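PDB 1O59: allantoicase from Saccharomyces cerevisiae, which hydrolyses allantoate to (S)-ureidoglycolate and urea, a step of allantoin degradation that lets yeast use purines as secondary nitrogen sources. Local coordinates for residues 80-92 / 178-190. Numbering follows the deposited sequence.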
ATOM      1  N   TYR A  80      -7.390 -19.450 -11.654  1.00 79.99           N
ATOM      2  CA  TYR A  80      -6.052 -19.163 -11.143  1.00 78.34           C
ATOM      3  C   TYR A  80      -6.108 -17.770 -10.541  1.00 75.19           C
ATOM      4  O   TYR A  80      -6.715 -16.850 -11.127  1.00 74.12           O
ATOM      5  CB  TYR A  80      -5.075 -19.162 -12.285  1.00 80.16           C
ATOM      6  CG  TYR A  80      -4.037 -20.251 -12.325  1.00 82.97           C
ATOM      7  CD1 TYR A  80      -4.082 -21.246 -13.319  1.00 85.31           C
ATOM      8  CD2 TYR A  80      -2.939 -20.237 -11.437  1.00 83.46           C
ATOM      9  CE1 TYR A  80      -3.062 -22.224 -13.409  1.00 85.77           C
ATOM     10  CE2 TYR A  80      -1.937 -21.209 -11.505  1.00 83.21           C
ATOM     11  CZ  TYR A  80      -1.997 -22.197 -12.492  1.00 84.23           C
ATOM     12  OH  TYR A  80      -0.999 -23.150 -12.576  1.00 83.56           O
ATOM     13  N   ASP A  81      -5.478 -17.611  -9.383  1.00 71.98           N
ATOM     14  CA  ASP A  81      -5.519 -16.357  -8.662  1.00 69.40           C
ATOM     15  C   ASP A  81      -4.375 -15.514  -9.172  1.00 67.19           C
ATOM     16  O   ASP A  81      -3.280 -15.454  -8.582  1.00 66.40           O
ATOM     17  CB  ASP A  81      -5.411 -16.614  -7.173  1.00 69.42           C
ATOM     18  CG  ASP A  81      -5.706 -15.386  -6.346  1.00 69.65           C
ATOM     19  OD1 ASP A  81      -5.791 -14.252  -6.901  1.00 68.44           O
ATOM     20  OD2 ASP A  81      -5.869 -15.479  -5.113  1.00 70.03           O
ATOM     21  N   GLY A  82      -4.631 -14.895 -10.315  1.00 64.70           N
ATOM     22  CA  GLY A  82      -3.575 -14.254 -11.064  1.00 63.16           C
ATOM     23  C   GLY A  82      -3.921 -13.826 -12.455  1.00 61.69           C
ATOM     24  O   GLY A  82      -5.047 -13.996 -12.930  1.00 62.63           O
ATOM     25  N   TRP A  83      -2.932 -13.260 -13.108  1.00 60.30           N
ATOM     26  CA  TRP A  83      -3.024 -12.901 -14.509  1.00 59.85           C
ATOM     27  C   TRP A  83      -2.307 -13.976 -15.308  1.00 59.45           C
ATOM     28  O   TRP A  83      -1.145 -14.275 -15.018  1.00 59.48           O
ATOM     29  CB  TRP A  83      -2.333 -11.563 -14.734  1.00 60.11           C
ATOM     30  CG  TRP A  83      -2.285 -11.115 -16.154  1.00 59.10           C
ATOM     31  CD1 TRP A  83      -3.280 -11.213 -17.067  1.00 59.70           C
ATOM     32  CD2 TRP A  83      -1.198 -10.487 -16.808  1.00 58.81           C
ATOM     33  NE1 TRP A  83      -2.886 -10.681 -18.262  1.00 59.59           N
ATOM     34  CE2 TRP A  83      -1.605 -10.214 -18.133  1.00 60.93           C
ATOM     35  CE3 TRP A  83       0.101 -10.105 -16.407  1.00 60.83           C
ATOM     36  CZ2 TRP A  83      -0.759  -9.566 -19.082  1.00 60.92           C
ATOM     37  CZ3 TRP A  83       0.948  -9.456 -17.347  1.00 60.12           C
ATOM     38  CH2 TRP A  83       0.508  -9.204 -18.669  1.00 60.18           C
ATOM     39  N   GLU A  84      -2.995 -14.590 -16.259  1.00 58.09           N
ATOM     40  CA  GLU A  84      -2.350 -15.539 -17.119  1.00 58.21           C
ATOM     41  C   GLU A  84      -2.857 -15.439 -18.556  1.00 58.11           C
ATOM     42  O   GLU A  84      -4.073 -15.404 -18.803  1.00 58.47           O
ATOM     43  CB  GLU A  84      -2.507 -16.983 -16.603  1.00 58.48           C
ATOM     44  CG  GLU A  84      -1.714 -17.982 -17.441  1.00 57.72           C
ATOM     45  CD  GLU A  84      -2.041 -19.426 -17.152  1.00 59.33           C
ATOM     46  OE1 GLU A  84      -2.870 -19.680 -16.245  1.00 61.24           O
ATOM     47  OE2 GLU A  84      -1.440 -20.310 -17.827  1.00 59.01           O
ATOM     48  N   THR A  85      -1.908 -15.398 -19.494  1.00 57.09           N
ATOM     49  CA  THR A  85      -2.216 -15.158 -20.899  1.00 56.58           C
ATOM     50  C   THR A  85      -2.108 -16.402 -21.724  1.00 55.90           C
ATOM     51  O   THR A  85      -1.584 -17.406 -21.284  1.00 55.69           O
ATOM     52  CB  THR A  85      -1.271 -14.092 -21.485  1.00 56.90           C
ATOM     53  OG1 THR A  85       0.115 -14.471 -21.326  1.00 55.07           O
ATOM     54  CG2 THR A  85      -1.477 -12.743 -20.709  1.00 57.05           C
ATOM     55  N   ARG A  86      -2.647 -16.334 -22.929  1.00 55.33           N
ATOM     56  CA  ARG A  86      -2.585 -17.461 -23.846  1.00 54.91           C
ATOM     57  C   ARG A  86      -1.135 -17.758 -24.217  1.00 54.51           C
ATOM     58  O   ARG A  86      -0.243 -16.916 -24.051  1.00 54.96           O
ATOM     59  CB  ARG A  86      -3.414 -17.186 -25.104  1.00 54.78           C
ATOM     60  CG  ARG A  86      -3.106 -15.854 -25.794  1.00 54.52           C
ATOM     61  CD  ARG A  86      -1.919 -15.818 -26.749  1.00 54.38           C
ATOM     62  NE  ARG A  86      -1.583 -14.422 -26.965  1.00 55.38           N
ATOM     63  CZ  ARG A  86      -0.956 -13.660 -26.086  1.00 55.31           C
ATOM     64  NH1 ARG A  86      -0.499 -14.153 -24.937  1.00 56.36           N
ATOM     65  NH2 ARG A  86      -0.779 -12.387 -26.364  1.00 56.35           N
ATOM     66  N   ARG A  87      -0.911 -18.951 -24.725  1.00 53.62           N
ATOM     67  CA  ARG A  87       0.411 -19.350 -25.132  1.00 53.32           C
ATOM     68  C   ARG A  87       0.811 -18.783 -26.500  1.00 53.36           C
ATOM     69  O   ARG A  87      -0.025 -18.374 -27.324  1.00 52.62           O
ATOM     70  CB  ARG A  87       0.488 -20.868 -25.243  1.00 53.39           C
ATOM     71  CG  ARG A  87       0.178 -21.653 -23.994  1.00 53.08           C
ATOM     72  CD  ARG A  87       0.736 -23.112 -24.105  1.00 53.43           C
ATOM     73  NE  ARG A  87       0.363 -23.970 -22.976  1.00 52.77           N
ATOM     74  CZ  ARG A  87       0.757 -25.219 -22.837  1.00 51.09           C
ATOM     75  NH1 ARG A  87       1.586 -25.767 -23.725  1.00 50.84           N
ATOM     76  NH2 ARG A  87       0.319 -25.916 -21.801  1.00 50.05           N
ATOM     77  N   HIS A  88       2.115 -18.841 -26.744  1.00 53.28           N
ATOM     78  CA  HIS A  88       2.679 -18.582 -28.041  1.00 53.02           C
ATOM     79  C   HIS A  88       2.407 -17.161 -28.528  1.00 53.30           C
ATOM     80  O   HIS A  88       2.078 -16.957 -29.703  1.00 51.80           O
ATOM     81  CB  HIS A  88       2.167 -19.631 -29.016  1.00 52.96           C
ATOM     82  CG  HIS A  88       2.243 -21.025 -28.476  1.00 53.70           C
ATOM     83  ND1 HIS A  88       1.285 -21.982 -28.733  1.00 52.75           N
ATOM     84  CD2 HIS A  88       3.156 -21.616 -27.665  1.00 54.18           C
ATOM     85  CE1 HIS A  88       1.607 -23.100 -28.109  1.00 53.22           C
ATOM     86  NE2 HIS A  88       2.738 -22.907 -27.458  1.00 53.12           N
ATOM     87  N   ASN A  89       2.558 -16.191 -27.621  1.00 53.70           N
ATOM     88  CA  ASN A  89       2.471 -14.770 -27.988  1.00 55.37           C
ATOM     89  C   ASN A  89       3.412 -14.485 -29.178  1.00 56.14           C
ATOM     90  O   ASN A  89       4.613 -14.836 -29.130  1.00 56.91           O
ATOM     91  CB  ASN A  89       2.761 -13.867 -26.761  1.00 54.76           C
ATOM     92  CG  ASN A  89       2.541 -12.367 -27.023  1.00 54.29           C
ATOM     93  OD1 ASN A  89       2.218 -11.948 -28.137  1.00 52.40           O
ATOM     94  ND2 ASN A  89       2.721 -11.546 -25.970  1.00 53.70           N
ATOM     95  N   GLU A  90       2.853 -13.918 -30.256  1.00 56.78           N
ATOM     96  CA  GLU A  90       3.643 -13.512 -31.448  1.00 57.70           C
ATOM     97  C   GLU A  90       4.261 -12.124 -31.273  1.00 57.63           C
ATOM     98  O   GLU A  90       5.183 -11.747 -32.008  1.00 57.11           O
ATOM     99  CB  GLU A  90       2.796 -13.527 -32.725  1.00 58.61           C
ATOM    100  CG  GLU A  90       1.960 -14.794 -32.851  1.00 62.07           C
ATOM    101  CD  GLU A  90       1.776 -15.284 -34.269  1.00 65.98           C
ATOM    102  OE1 GLU A  90       1.521 -14.453 -35.192  1.00 67.10           O
ATOM    103  OE2 GLU A  90       1.891 -16.525 -34.439  1.00 69.39           O
HETATM  104  N   MSE A  91       3.765 -11.375 -30.294  1.00 57.39           N
HETATM  105  CA  MSE A  91       4.429 -10.164 -29.893  1.00 57.77           C
HETATM  106  C   MSE A  91       5.575 -10.507 -28.928  1.00 58.27           C
HETATM  107  O   MSE A  91       5.700 -11.656 -28.465  1.00 58.39           O
HETATM  108  CB  MSE A  91       3.419  -9.169 -29.326  1.00 57.83           C
HETATM  109  CG  MSE A  91       2.317  -8.817 -30.327  1.00 57.55           C
HETATM  110 SE   MSE A  91       3.003  -8.034 -32.000  0.50 57.69          SE
HETATM  111  CE  MSE A  91       2.993  -6.102 -31.331  1.00 64.30           C
ATOM    112  N   GLU A  92       6.442  -9.523 -28.689  1.00 58.53           N
ATOM    113  CA  GLU A  92       7.622  -9.684 -27.841  1.00 59.09           C
ATOM    114  C   GLU A  92       7.200  -9.839 -26.384  1.00 57.15           C
ATOM    115  O   GLU A  92       7.888 -10.456 -25.584  1.00 56.91           O
ATOM    116  CB  GLU A  92       8.523  -8.454 -27.996  1.00 59.60           C
ATOM    117  CG  GLU A  92       9.927  -8.592 -27.393  1.00 63.46           C
ATOM    118  CD  GLU A  92      10.684  -7.259 -27.039  1.00 63.61           C
ATOM    119  OE1 GLU A  92      10.095  -6.125 -27.075  1.00 65.71           O
ATOM    120  OE2 GLU A  92      11.918  -7.375 -26.692  1.00 68.42           O
ATOM    121  N   LYS A 178       3.131   0.413 -16.503  1.00 57.70           N
ATOM    122  CA  LYS A 178       3.040  -0.657 -17.500  1.00 57.09           C
ATOM    123  C   LYS A 178       3.921  -1.816 -17.070  1.00 58.12           C
ATOM    124  O   LYS A 178       5.143  -1.683 -16.894  1.00 58.10           O
ATOM    125  CB  LYS A 178       3.479  -0.193 -18.901  1.00 56.84           C
ATOM    126  CG  LYS A 178       2.896  -1.047 -20.037  1.00 56.19           C
ATOM    127  CD  LYS A 178       3.707  -1.049 -21.317  1.00 55.23           C
ATOM    128  CE  LYS A 178       3.863   0.311 -21.912  1.00 53.38           C
ATOM    129  NZ  LYS A 178       4.528   0.294 -23.225  1.00 49.14           N
ATOM    130  N   LEU A 179       3.288  -2.965 -16.914  1.00 58.92           N
ATOM    131  CA  LEU A 179       3.993  -4.201 -16.639  1.00 59.23           C
ATOM    132  C   LEU A 179       4.119  -4.967 -17.938  1.00 58.20           C
ATOM    133  O   LEU A 179       3.142  -5.168 -18.641  1.00 57.70           O
ATOM    134  CB  LEU A 179       3.209  -5.001 -15.601  1.00 59.57           C
ATOM    135  CG  LEU A 179       3.606  -6.454 -15.345  1.00 60.72           C
ATOM    136  CD1 LEU A 179       4.950  -6.556 -14.683  1.00 60.08           C
ATOM    137  CD2 LEU A 179       2.494  -7.064 -14.482  1.00 61.43           C
ATOM    138  N   LYS A 180       5.336  -5.369 -18.262  1.00 58.20           N
ATOM    139  CA  LYS A 180       5.603  -6.163 -19.453  1.00 57.35           C
ATOM    140  C   LYS A 180       6.087  -7.549 -19.016  1.00 57.06           C
ATOM    141  O   LYS A 180       6.975  -7.661 -18.190  1.00 57.82           O
ATOM    142  CB  LYS A 180       6.688  -5.501 -20.308  1.00 57.62           C
ATOM    143  CG  LYS A 180       6.401  -4.098 -20.839  1.00 56.74           C
ATOM    144  CD  LYS A 180       7.411  -3.789 -21.976  1.00 58.47           C
ATOM    145  CE  LYS A 180       7.068  -2.509 -22.759  1.00 60.00           C
ATOM    146  NZ  LYS A 180       8.176  -2.064 -23.709  1.00 57.89           N
HETATM  147  N   MSE A 181       5.492  -8.591 -19.583  1.00 56.56           N
HETATM  148  CA  MSE A 181       5.893  -9.992 -19.387  1.00 55.13           C
HETATM  149  C   MSE A 181       6.339 -10.579 -20.735  1.00 55.03           C
HETATM  150  O   MSE A 181       5.570 -10.573 -21.717  1.00 54.21           O
HETATM  151  CB  MSE A 181       4.673 -10.764 -18.849  1.00 55.70           C
HETATM  152  CG  MSE A 181       4.718 -12.294 -18.963  1.00 55.13           C
HETATM  153 SE   MSE A 181       3.346 -13.145 -17.824  0.50 49.09          SE
HETATM  154  CE  MSE A 181       1.878 -12.501 -18.640  1.00 50.17           C
ATOM    155  N   TYR A 182       7.564 -11.089 -20.767  1.00 54.60           N
ATOM    156  CA  TYR A 182       8.165 -11.577 -21.992  1.00 55.34           C
ATOM    157  C   TYR A 182       8.247 -13.110 -22.026  1.00 55.74           C
ATOM    158  O   TYR A 182       9.036 -13.682 -21.251  1.00 56.48           O
ATOM    159  CB  TYR A 182       9.595 -11.047 -22.131  1.00 55.33           C
ATOM    160  CG  TYR A 182       9.778  -9.540 -22.065  1.00 55.64           C
ATOM    161  CD1 TYR A 182       9.813  -8.869 -20.838  1.00 54.93           C
ATOM    162  CD2 TYR A 182      10.005  -8.800 -23.227  1.00 55.56           C
ATOM    163  CE1 TYR A 182      10.037  -7.501 -20.771  1.00 55.72           C
ATOM    164  CE2 TYR A 182      10.222  -7.426 -23.176  1.00 55.64           C
ATOM    165  CZ  TYR A 182      10.246  -6.782 -21.952  1.00 56.36           C
ATOM    166  OH  TYR A 182      10.461  -5.421 -21.913  1.00 57.02           O
ATOM    167  N   PRO A 183       7.504 -13.787 -22.914  1.00 55.29           N
ATOM    168  CA  PRO A 183       6.585 -13.203 -23.896  1.00 55.44           C
ATOM    169  C   PRO A 183       5.118 -13.367 -23.507  1.00 55.77           C
ATOM    170  O   PRO A 183       4.252 -12.709 -24.084  1.00 55.64           O
ATOM    171  CB  PRO A 183       6.868 -14.022 -25.141  1.00 55.31           C
ATOM    172  CG  PRO A 183       7.156 -15.355 -24.589  1.00 55.67           C
ATOM    173  CD  PRO A 183       7.921 -15.139 -23.308  1.00 55.19           C
ATOM    174  N   ASP A 184       4.888 -14.226 -22.516  1.00 56.02           N
ATOM    175  CA  ASP A 184       3.583 -14.630 -22.053  1.00 56.38           C
ATOM    176  C   ASP A 184       3.759 -15.544 -20.818  1.00 56.92           C
ATOM    177  O   ASP A 184       4.873 -15.997 -20.534  1.00 56.89           O
ATOM    178  CB  ASP A 184       2.782 -15.338 -23.168  1.00 56.11           C
ATOM    179  CG  ASP A 184       3.507 -16.507 -23.791  1.00 55.08           C
ATOM    180  OD1 ASP A 184       3.650 -17.550 -23.145  1.00 51.85           O
ATOM    181  OD2 ASP A 184       3.920 -16.505 -24.966  1.00 55.87           O
ATOM    182  N   GLY A 185       2.667 -15.784 -20.084  1.00 57.11           N
ATOM    183  CA  GLY A 185       2.697 -16.658 -18.905  1.00 56.66           C
ATOM    184  C   GLY A 185       1.763 -16.219 -17.792  1.00 56.78           C
ATOM    185  O   GLY A 185       0.724 -15.616 -18.029  1.00 56.03           O
ATOM    186  N   GLY A 186       2.158 -16.492 -16.560  1.00 57.16           N
ATOM    187  CA  GLY A 186       1.333 -16.138 -15.418  1.00 57.41           C
ATOM    188  C   GLY A 186       2.086 -15.353 -14.367  1.00 58.04           C
ATOM    189  O   GLY A 186       3.296 -15.564 -14.129  1.00 57.55           O
ATOM    190  N   ILE A 187       1.353 -14.435 -13.753  1.00 58.33           N
ATOM    191  CA  ILE A 187       1.804 -13.722 -12.583  1.00 59.26           C
ATOM    192  C   ILE A 187       0.621 -13.602 -11.607  1.00 59.64           C
ATOM    193  O   ILE A 187      -0.457 -13.140 -11.977  1.00 59.31           O
ATOM    194  CB  ILE A 187       2.325 -12.313 -12.956  1.00 59.53           C
ATOM    195  CG1 ILE A 187       3.577 -12.396 -13.866  1.00 59.82           C
ATOM    196  CG2 ILE A 187       2.649 -11.501 -11.683  1.00 59.79           C
ATOM    197  CD1 ILE A 187       3.962 -11.047 -14.491  1.00 58.99           C
ATOM    198  N   ALA A 188       0.870 -13.958 -10.351  1.00 59.92           N
ATOM    199  CA  ALA A 188      -0.140 -13.903  -9.301  1.00 60.14           C
ATOM    200  C   ALA A 188      -0.370 -12.462  -8.823  1.00 60.28           C
ATOM    201  O   ALA A 188      -1.504 -11.955  -8.908  1.00 61.08           O
ATOM    202  CB  ALA A 188       0.265 -14.819  -8.138  1.00 59.74           C
ATOM    203  N   ARG A 189       0.701 -11.797  -8.373  1.00 60.21           N
ATOM    204  CA  ARG A 189       0.589 -10.444  -7.819  1.00 60.51           C
ATOM    205  C   ARG A 189       1.641  -9.506  -8.306  1.00 60.77           C
ATOM    206  O   ARG A 189       2.804  -9.910  -8.532  1.00 61.66           O
ATOM    207  CB  ARG A 189       0.654 -10.440  -6.290  1.00 60.23           C
ATOM    208  CG  ARG A 189      -0.566 -11.052  -5.590  1.00 59.04           C
ATOM    209  CD  ARG A 189      -1.865 -10.327  -5.837  1.00 59.52           C
ATOM    210  NE  ARG A 189      -2.968 -10.961  -5.085  1.00 59.68           N
ATOM    211  CZ  ARG A 189      -3.666 -12.018  -5.493  1.00 59.82           C
ATOM    212  NH1 ARG A 189      -3.463 -12.575  -6.679  1.00 60.12           N
ATOM    213  NH2 ARG A 189      -4.620 -12.493  -4.719  1.00 60.47           N
ATOM    214  N   PHE A 190       1.252  -8.235  -8.415  1.00 61.07           N
ATOM    215  CA  PHE A 190       2.211  -7.153  -8.733  1.00 61.48           C
ATOM    216  C   PHE A 190       2.030  -5.955  -7.810  1.00 61.68           C
ATOM    217  O   PHE A 190       0.999  -5.292  -7.851  1.00 63.09           O
ATOM    218  CB  PHE A 190       2.060  -6.741 -10.197  1.00 61.51           C
ATOM    219  CG  PHE A 190       2.928  -5.564 -10.628  1.00 61.60           C
ATOM    220  CD1 PHE A 190       4.255  -5.406 -10.160  1.00 62.93           C
ATOM    221  CD2 PHE A 190       2.430  -4.637 -11.548  1.00 60.80           C
ATOM    222  CE1 PHE A 190       5.043  -4.331 -10.578  1.00 61.64           C
ATOM    223  CE2 PHE A 190       3.226  -3.581 -11.990  1.00 61.54           C
ATOM    224  CZ  PHE A 190       4.534  -3.429 -11.500  1.00 61.74           C
TER
HETATM  225  O   HOH W   1       3.606 -19.849 -24.681  1.00 38.77           O
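Trp-83 lays its indole against selenomethionine Met-181, whose terminal CE sits over one face of the six-membered ring, 3.6 Å from the ring centroid, in a CH-pi contact. The bend at the end of the Met-181 chain (chi3 64°) turns CE onto the ring, while Leu-179 CD2 and Ile-187 CD1 approach the same indole obliquely. This is the tight, buried part: the short strand 83-84 pairs antiparallel with the start of strand 186-196, and Trp-83 N and Ile-187 O (2.7 Å) and Ile-187 N and Trp-83 O (2.8 Å) bond reciprocally. The indole, its NE1 bonded to Asp-51 O, thus lies between this sheet and strand 176-182 of the five-stranded sheet, a beta sandwich consistent with a galactose-binding-domain-like fold. Next along, Thr-85 N donates to Gly-185 O and Gly-185 N returns a bond to Thr-85 OG1 (3.1 Å), which Asp-94 also engages. At the buried far end, in an end-on salt bridge, Arg-189 NH1 (2.9 Å) and NH2 (3.0 Å) both grip Asp-81 OD1 from one face of a carboxylate turned 51° from the guanidinium; NH2 adds a weak bond to OD2.

The other end is looser and more solvent-exposed. Asn-89 N meets Asp-184 OD2 from above the carboxylate plane, a water joins His-88 N to Asp-184 OD1, and Asn-89 ND2 donates to Pro-183 O (2.7 Å). Arg-86 salt-bridges Asp-94, and Glu-92 runs alongside Tyr-182, its CD at the ring edge. Apolar contacts, paired backbone bonds and a buried salt bridge therefore hold the interior, whereas outside, part of the grip on Asp-184 is water-mediated.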